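Local coordinates for protein inulin fructotransferase (PDB 2INV) that cleaves inulin by intramolecular fructosyl transfer, releasing a cyclic di-fructose anhydride, and is built as a right-handed parallel beta-helix, at residues H321-N327 and I355-N361; S382-S386 and Y400-T404. All coordinates share one frame; numbering follows the deposited sequence.

Contact 1 (H321-N327 and I355-N361)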
loop_
_atom_site.group_PDB
_atom_site.type_symbol
_atom_site.label_atom_id
_atom_site.label_comp_id
_atom_site.label_asym_id
_atom_site.label_seq_id
_atom_site.Cartn_x
_atom_site.Cartn_y
_atom_site.Cartn_z
ATOM N N HIS A 321 22.402 -3.718 -11.208
ATOM C CA HIS A 321 22.897 -4.354 -12.413
ATOM C C HIS A 321 21.806 -4.462 -13.480
ATOM O O HIS A 321 20.767 -5.096 -13.262
ATOM C CB HIS A 321 23.422 -5.728 -12.012
ATOM C CG HIS A 321 24.169 -6.441 -13.087
ATOM N ND1 HIS A 321 23.547 -7.075 -14.139
ATOM C CD2 HIS A 321 25.497 -6.643 -13.258
ATOM C CE1 HIS A 321 24.460 -7.640 -14.910
ATOM N NE2 HIS A 321 25.649 -7.393 -14.396
ATOM N N ILE A 322 22.048 -3.844 -14.635
ATOM C CA ILE A 322 21.070 -3.852 -15.723
ATOM C C ILE A 322 21.585 -4.467 -17.024
ATOM O O ILE A 322 22.616 -4.047 -17.574
ATOM C CB ILE A 322 20.599 -2.427 -16.049
ATOM C CG1 ILE A 322 20.185 -1.704 -14.759
ATOM C CG2 ILE A 322 19.418 -2.481 -17.014
ATOM C CD1 ILE A 322 18.968 -2.278 -14.081
ATOM N N ALA A 323 20.848 -5.466 -17.502
ATOM C CA ALA A 323 21.165 -6.149 -18.744
ATOM C C ALA A 323 19.821 -6.231 -19.454
ATOM O O ALA A 323 18.991 -7.088 -19.145
ATOM C CB ALA A 323 21.705 -7.546 -18.476
ATOM N N GLY A 324 19.605 -5.320 -20.392
ATOM C CA GLY A 324 18.359 -5.289 -21.132
ATOM C C GLY A 324 18.265 -3.969 -21.870
ATOM O O GLY A 324 19.250 -3.220 -21.918
ATOM N N ASP A 325 17.098 -3.667 -22.432
ATOM C CA ASP A 325 16.937 -2.426 -23.178
ATOM C C ASP A 325 15.851 -1.507 -22.629
ATOM O O ASP A 325 14.928 -1.934 -21.933
ATOM C CB ASP A 325 16.595 -2.715 -24.647
ATOM C CG ASP A 325 17.420 -3.840 -25.234
ATOM O OD1 ASP A 325 18.666 -3.801 -25.144
ATOM O OD2 ASP A 325 16.810 -4.775 -25.788
ATOM N N ASN A 326 15.985 -0.232 -22.971
ATOM C CA ASN A 326 15.036 0.813 -22.621
ATOM C C ASN A 326 14.532 0.918 -21.192
ATOM O O ASN A 326 13.411 1.364 -20.959
ATOM C CB ASN A 326 13.846 0.735 -23.577
ATOM C CG ASN A 326 14.137 1.376 -24.913
ATOM O OD1 ASN A 326 14.270 2.599 -25.007
ATOM N ND2 ASN A 326 14.243 0.557 -25.958
ATOM N N ASN A 327 15.362 0.529 -20.234
ATOM C CA ASN A 327 14.988 0.622 -18.829
ATOM C C ASN A 327 15.300 2.031 -18.324
ATOM O O ASN A 327 16.261 2.662 -18.786
ATOM C CB ASN A 327 15.755 -0.424 -18.016
ATOM C CG ASN A 327 15.439 -1.845 -18.450
ATOM O OD1 ASN A 327 14.322 -2.331 -18.268
ATOM N ND2 ASN A 327 16.426 -2.518 -19.028
ATOM N N ILE A 355 25.424 -0.788 -16.370
ATOM C CA ILE A 355 24.599 -1.099 -17.516
ATOM C C ILE A 355 25.458 -2.106 -18.287
ATOM O O ILE A 355 26.274 -1.750 -19.132
ATOM C CB ILE A 355 24.309 0.206 -18.303
ATOM C CG1 ILE A 355 23.724 1.250 -17.339
ATOM C CG2 ILE A 355 23.340 -0.042 -19.439
ATOM C CD1 ILE A 355 22.412 0.828 -16.679
ATOM N N ALA A 356 25.271 -3.375 -17.929
ATOM C CA ALA A 356 26.001 -4.520 -18.478
ATOM C C ALA A 356 25.933 -4.702 -19.979
ATOM O O ALA A 356 26.906 -5.115 -20.614
ATOM C CB ALA A 356 25.520 -5.798 -17.792
ATOM N N GLY A 357 24.770 -4.413 -20.536
ATOM C CA GLY A 357 24.592 -4.555 -21.960
ATOM C C GLY A 357 23.207 -4.062 -22.252
ATOM O O GLY A 357 22.380 -3.936 -21.350
ATOM N N GLY A 358 22.931 -3.776 -23.508
ATOM C CA GLY A 358 21.606 -3.304 -23.807
ATOM C C GLY A 358 21.607 -2.000 -24.557
ATOM O O GLY A 358 22.606 -1.269 -24.630
ATOM N N ASP A 359 20.434 -1.705 -25.089
ATOM C CA ASP A 359 20.220 -0.527 -25.881
ATOM C C ASP A 359 19.236 0.454 -25.275
ATOM O O ASP A 359 18.221 0.061 -24.686
ATOM C CB ASP A 359 19.717 -0.956 -27.252
ATOM C CG ASP A 359 19.490 0.206 -28.173
ATOM O OD1 ASP A 359 20.466 0.926 -28.469
ATOM O OD2 ASP A 359 18.333 0.400 -28.596
ATOM N N ALA A 360 19.561 1.735 -25.417
ATOM C CA ALA A 360 18.692 2.812 -24.960
ATOM C C ALA A 360 18.419 2.971 -23.469
ATOM O O ALA A 360 17.476 3.675 -23.099
ATOM C CB ALA A 360 17.380 2.709 -25.686
ATOM N N ASN A 361 19.220 2.364 -22.603
ATOM C CA ASN A 361 18.935 2.541 -21.194
ATOM C C ASN A 361 19.160 3.985 -20.800
ATOM O O ASN A 361 20.066 4.647 -21.312
ATOM C CB ASN A 361 19.750 1.565 -20.360
ATOM C CG ASN A 361 19.279 0.141 -20.546
ATOM O OD1 ASN A 361 18.204 -0.240 -20.071
ATOM N ND2 ASN A 361 20.076 -0.658 -21.246
#
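Asn361 reaches into the turn at Gly324-Asn327 and serves both ends of it with one amide. Its ND2 gives Gly324 O a nearly straight bond of 2.8 Å (172° at the hydrogen) in its own amide plane. Its OD1 takes two donors from Asn327: the backbone N at 2.9 Å, tilted from the carbonyl plane, and ND2 at 3.1 Å, lying in it. The two amides run side by side, their planes 11° apart. With CG beside its own backbone N (chi1 -70°), Asn361 sends the amide along the stack to the preceding coil. Asn327 repeats the pattern toward the coil before, ND2 bonded to Cys286 O and OD1 to Asn289 N. Such stacked asparagines are consistent with the asparagine ladder known from parallel beta-helices. An alanine in place of Asn361 would probably leave Gly324 O and Asn327 N without these partners and loosen the turn.

Backbone bonds flank the ladder: Gly324 N to Gly357 O, Asn326 N to Asp359 O and a weak one from Ala356 N to Ile322 O, where a beta bulge shifts the register of the parallel strands. Asp325 OD1 adds a side-chain acceptor, taking Asp359 N at 2.7 Å. Gly358 CA comes within 3.0 Å of Gly324 O, where a CB would clash.

Apolar contact is modest. Ile322 and Ile355 lie alongside, CB to CD1 3.8 Å, and Ala356 CB meets the His321 ring obliquely.

Where the strands end, side-chain amide and carboxylate groups thus supplement the backbone bonds, which probably keeps successive turns in step.

Contact 2 (S382-S386 and Y400-T404); sequences STTHS and YSSDT
Asp403 puts its carboxylate against the backbone at Thr384-His385, and OD1 accepts two hydrogen bonds from opposite faces of the carboxylate plane. His385 N comes from one face at 2.9 Å (150° at the hydrogen); Ser401 OG, of Asp403's own segment, comes from the other at 2.6 Å. Ser401 OG is directed there with its chi1 at 174°, anti to N, and also lies 3.1 Å from Thr383 O. This double grip is likely to fix the rotation of the carboxylate.

The His385 ring crosses the carboxylate obliquely, 58° between planes. Asp403 CB sits at the ring edge, 3.6 Å from ND1, while Thr384 CB covers one face of the ring. A charged histidine would probably be favoured by the nearby Asp403 OD2.

Both segments are turns between strands of the right-handed parallel beta-helix, stacked on consecutive coils near its C-terminal end.

Water does much of the remaining joining. One molecule donates to Thr383 OG1 and also bonds Ser386 OG and Thr404 OG1; Thr383 OG1 is bonded besides to Asp380 O, and Thr404 OG1 to Ser399 OG. A second water donates to Ser386 O and, at a longer 3.3 Å, to Asp403 O. Beside it, Thr404 CA makes a CA-H...O contact with Ser386 O.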
loop_
_atom_site.group_PDB
_atom_site.type_symbol
_atom_site.label_atom_id
_atom_site.label_comp_id
_atom_site.label_asym_id
_atom_site.label_seq_id
_atom_site.Cartn_x
_atom_site.Cartn_y
_atom_site.Cartn_z
ATOM N N SER A 382 29.430 -3.086 -24.315
ATOM C CA SER A 382 28.397 -3.743 -25.098
ATOM C C SER A 382 27.235 -2.793 -25.315
ATOM O O SER A 382 26.574 -2.833 -26.352
ATOM C CB SER A 382 27.886 -5.002 -24.386
ATOM O OG SER A 382 28.877 -6.001 -24.303
ATOM N N THR A 383 27.002 -1.927 -24.338
ATOM C CA THR A 383 25.900 -0.978 -24.403
ATOM C C THR A 383 25.923 -0.035 -25.595
ATOM O O THR A 383 26.977 0.332 -26.106
ATOM C CB THR A 383 25.845 -0.091 -23.142
ATOM O OG1 THR A 383 26.986 0.781 -23.118
ATOM C CG2 THR A 383 25.828 -0.944 -21.898
ATOM N N THR A 384 24.729 0.342 -26.029
ATOM C CA THR A 384 24.561 1.269 -27.129
ATOM C C THR A 384 23.445 2.249 -26.829
ATOM O O THR A 384 22.451 1.915 -26.175
ATOM C CB THR A 384 24.192 0.571 -28.457
ATOM O OG1 THR A 384 22.943 -0.120 -28.309
ATOM C CG2 THR A 384 25.279 -0.393 -28.881
ATOM N N HIS A 385 23.654 3.471 -27.303
ATOM C CA HIS A 385 22.698 4.557 -27.184
ATOM C C HIS A 385 22.121 4.838 -25.785
ATOM O O HIS A 385 20.972 5.254 -25.650
ATOM C CB HIS A 385 21.595 4.298 -28.214
ATOM C CG HIS A 385 22.121 3.806 -29.528
ATOM N ND1 HIS A 385 23.254 4.325 -30.118
ATOM C CD2 HIS A 385 21.698 2.810 -30.348
ATOM C CE1 HIS A 385 23.507 3.672 -31.239
ATOM N NE2 HIS A 385 22.578 2.751 -31.401
ATOM N N SER A 386 22.938 4.635 -24.749
ATOM C CA SER A 386 22.532 4.879 -23.357
ATOM C C SER A 386 22.507 6.380 -23.085
ATOM O O SER A 386 23.110 7.156 -23.830
ATOM C CB SER A 386 23.509 4.222 -22.374
ATOM O OG SER A 386 23.725 2.855 -22.676
ATOM N N TYR A 400 32.089 3.026 -21.584
ATOM C CA TYR A 400 32.984 2.282 -22.467
ATOM C C TYR A 400 32.387 2.231 -23.840
ATOM O O TYR A 400 32.838 1.473 -24.705
ATOM C CB TYR A 400 33.169 0.859 -21.989
ATOM C CG TYR A 400 33.966 0.779 -20.735
ATOM C CD1 TYR A 400 35.248 1.317 -20.668
ATOM C CD2 TYR A 400 33.440 0.176 -19.612
ATOM C CE1 TYR A 400 35.989 1.246 -19.510
ATOM C CE2 TYR A 400 34.163 0.096 -18.437
ATOM C CZ TYR A 400 35.437 0.634 -18.393
ATOM O OH TYR A 400 36.161 0.547 -17.239
ATOM N N SER A 401 31.339 3.012 -24.032
ATOM C CA SER A 401 30.700 3.048 -25.321
ATOM C C SER A 401 30.978 4.446 -25.816
ATOM O O SER A 401 31.402 5.307 -25.033
ATOM C CB SER A 401 29.208 2.819 -25.166
ATOM O OG SER A 401 28.548 2.978 -26.410
ATOM N N SER A 402 30.747 4.687 -27.100
ATOM C CA SER A 402 30.999 6.011 -27.617
ATOM C C SER A 402 29.731 6.699 -28.088
ATOM O O SER A 402 29.786 7.840 -28.576
ATOM C CB SER A 402 32.018 5.943 -28.751
ATOM O OG SER A 402 31.548 5.113 -29.805
ATOM N N ASP A 403 28.596 6.017 -27.956
ATOM C CA ASP A 403 27.344 6.638 -28.352
ATOM C C ASP A 403 26.576 7.040 -27.104
ATOM O O ASP A 403 25.402 7.408 -27.176
ATOM C CB ASP A 403 26.486 5.702 -29.201
ATOM C CG ASP A 403 26.730 4.243 -28.894
ATOM O OD1 ASP A 403 26.480 3.811 -27.745
ATOM O OD2 ASP A 403 27.174 3.516 -29.808
ATOM N N THR A 404 27.240 6.976 -25.956
ATOM C CA THR A 404 26.581 7.356 -24.724
ATOM C C THR A 404 26.489 8.866 -24.640
ATOM O O THR A 404 27.466 9.581 -24.897
ATOM C CB THR A 404 27.337 6.851 -23.491
ATOM O OG1 THR A 404 27.355 5.416 -23.488
ATOM C CG2 THR A 404 26.649 7.351 -22.227
HETATM O O HOH W 1 25.915 3.091 -24.206
HETATM O O HOH W 2 22.429 8.409 -26.292
#

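Overall arrangement
From the N terminus, the chain passes through the earlier coils of the beta-helix before reaching 321-327. One circuit through strand 328-337 brings it back to 355-361, where contact 1 closes the loop. Strands 362-370 and 375-379 lead on to 382-386, and a shorter path through strands 387-389 and 397-399 returns the chain to 400-404, closing contact 2. The two loops follow in series, neither nesting nor crossing. Their centres lie 10 Å apart, and 355-361 stacks directly on 382-386: Asp359 OD1 probably bonds Thr384 OG1, and Ala360 N probably bonds Thr384 O. Four successive turns are thereby tied into one row running toward the C-terminal end of the beta-helix.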